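Local atomic coordinates of protein BCAM1869 (Burkholderia cenocepacia, PDB entry 4O2H), a protein that probably acts as a transcriptional regulator of quorum sensing, as a homolog of RsaM, and associates with itself as a two-chain assembly. Residues 96-102 with 115-120. Sequence-based numbering, arbitrary orientation.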
# COMPACT_ATOMS: atom_id res chain seq x y z
N VAL A 96 -3.90 -1.11 -11.49
CA VAL A 96 -4.67 -0.78 -10.30
C VAL A 96 -4.93 -2.08 -9.58
O VAL A 96 -5.44 -3.02 -10.20
CB VAL A 96 -5.99 -0.02 -10.68
CG1 VAL A 96 -7.00 -0.04 -9.54
CG2 VAL A 96 -5.70 1.41 -11.13
N ARG A 97 -4.56 -2.15 -8.29
CA ARG A 97 -4.80 -3.31 -7.47
C ARG A 97 -6.03 -3.04 -6.63
O ARG A 97 -6.12 -1.99 -6.01
CB ARG A 97 -3.58 -3.67 -6.62
CG ARG A 97 -3.71 -5.02 -5.89
CD ARG A 97 -4.16 -4.89 -4.43
NE ARG A 97 -3.15 -4.14 -3.69
CZ ARG A 97 -3.37 -3.01 -3.03
NH1 ARG A 97 -4.62 -2.52 -2.91
NH2 ARG A 97 -2.37 -2.39 -2.42
N SER A 98 -6.98 -4.00 -6.60
CA SER A 98 -8.22 -3.88 -5.82
C SER A 98 -8.80 -5.24 -5.49
O SER A 98 -8.26 -6.26 -5.90
CB SER A 98 -9.26 -3.07 -6.59
OG SER A 98 -9.75 -3.82 -7.69
N ASN A 99 -9.93 -5.23 -4.76
CA ASN A 99 -10.71 -6.42 -4.41
C ASN A 99 -11.98 -6.41 -5.25
O ASN A 99 -12.98 -7.02 -4.87
CB ASN A 99 -11.02 -6.47 -2.90
CG ASN A 99 -11.95 -5.40 -2.39
OD1 ASN A 99 -12.06 -4.30 -2.94
ND2 ASN A 99 -12.59 -5.68 -1.27
N VAL A 100 -11.95 -5.70 -6.38
CA VAL A 100 -13.08 -5.57 -7.30
C VAL A 100 -12.92 -6.39 -8.56
O VAL A 100 -11.86 -6.42 -9.16
CB VAL A 100 -13.36 -4.08 -7.68
CG1 VAL A 100 -14.49 -3.95 -8.74
CG2 VAL A 100 -13.68 -3.23 -6.45
N MSE A 101 -14.03 -6.99 -9.00
CA MSE A 101 -14.19 -7.61 -10.31
C MSE A 101 -15.38 -6.93 -10.97
O MSE A 101 -16.50 -6.98 -10.45
CB MSE A 101 -14.36 -9.14 -10.23
CG MSE A 101 -14.64 -9.77 -11.57
SE MSE A 101 -13.25 -9.45 -12.88
CE MSE A 101 -11.95 -10.70 -12.27
N ALA A 102 -15.12 -6.24 -12.10
CA ALA A 102 -16.19 -5.60 -12.86
C ALA A 102 -16.92 -6.63 -13.70
O ALA A 102 -16.32 -7.50 -14.33
CB ALA A 102 -15.65 -4.48 -13.73
N THR A 115 -11.40 -4.15 -15.58
CA THR A 115 -11.74 -3.73 -14.23
C THR A 115 -10.80 -2.56 -13.81
O THR A 115 -11.29 -1.52 -13.33
CB THR A 115 -11.65 -4.91 -13.23
OG1 THR A 115 -12.61 -5.94 -13.58
CG2 THR A 115 -11.85 -4.46 -11.78
N ALA A 116 -9.47 -2.75 -14.02
CA ALA A 116 -8.47 -1.76 -13.66
C ALA A 116 -8.71 -0.46 -14.42
O ALA A 116 -8.52 0.62 -13.86
CB ALA A 116 -7.07 -2.29 -13.93
N ALA A 117 -9.16 -0.58 -15.69
CA ALA A 117 -9.44 0.53 -16.58
C ALA A 117 -10.62 1.33 -16.09
O ALA A 117 -10.54 2.57 -16.06
CB ALA A 117 -9.71 0.01 -17.98
N ALA A 118 -11.71 0.64 -15.68
CA ALA A 118 -12.89 1.30 -15.13
C ALA A 118 -12.56 1.97 -13.82
O ALA A 118 -13.05 3.07 -13.57
CB ALA A 118 -14.04 0.31 -14.95
N LEU A 119 -11.70 1.36 -12.99
CA LEU A 119 -11.31 1.98 -11.72
C LEU A 119 -10.41 3.17 -11.93
O LEU A 119 -10.66 4.20 -11.28
CB LEU A 119 -10.66 1.01 -10.74
CG LEU A 119 -11.64 0.04 -10.03
CD1 LEU A 119 -10.88 -1.12 -9.40
CD2 LEU A 119 -12.41 0.75 -8.92
N ALA A 120 -9.41 3.09 -12.87
CA ALA A 120 -8.49 4.22 -13.16
C ALA A 120 -9.31 5.45 -13.63
O ALA A 120 -9.00 6.57 -13.21
CB ALA A 120 -7.41 3.84 -14.20
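Helix 112-125 packs into the bend where the chain leaves strand 89-98 of the antiparallel sheet and enters strand 100-103, with T115 and L119 reaching into it. The one hydrogen bond between the segments runs from A102 N to T115 OG1, 2.9 Å long and close to straight at 163°. T115 OG1 is also bonded to G111 O, just before the helix begins; the hydroxyl thus links that residue to strand 100-103. CG2 of T115 lies anti to its backbone N, which brings this methyl to 3.3 Å from V100 O. The chain of selenomethionine M101 is bent, which puts its SE 3.6 Å from T115 OG1.

Strand 100-103 pairs in parallel with strand 21-24, and the axes of 100-102 and 115-120 cross at 102°. The bend itself is an ST turn: S98 OG accepts from V100 N at 3.2 Å. OG sits between the backbone N and the carbonyl carbon (chi1 71°), where L119 CD1 meets it at 3.4 Å. V100 CB borders the same methyl.

At the sheet end, V96 CG1 rests on L119 CB at 4.0 Å, and V96 CB meets A116 CB at 4.1 Å. CG2 of V96 lies against A116 O, with A120 CB a little farther off. L28 of helix 25-29 touches V100, A102 and L119.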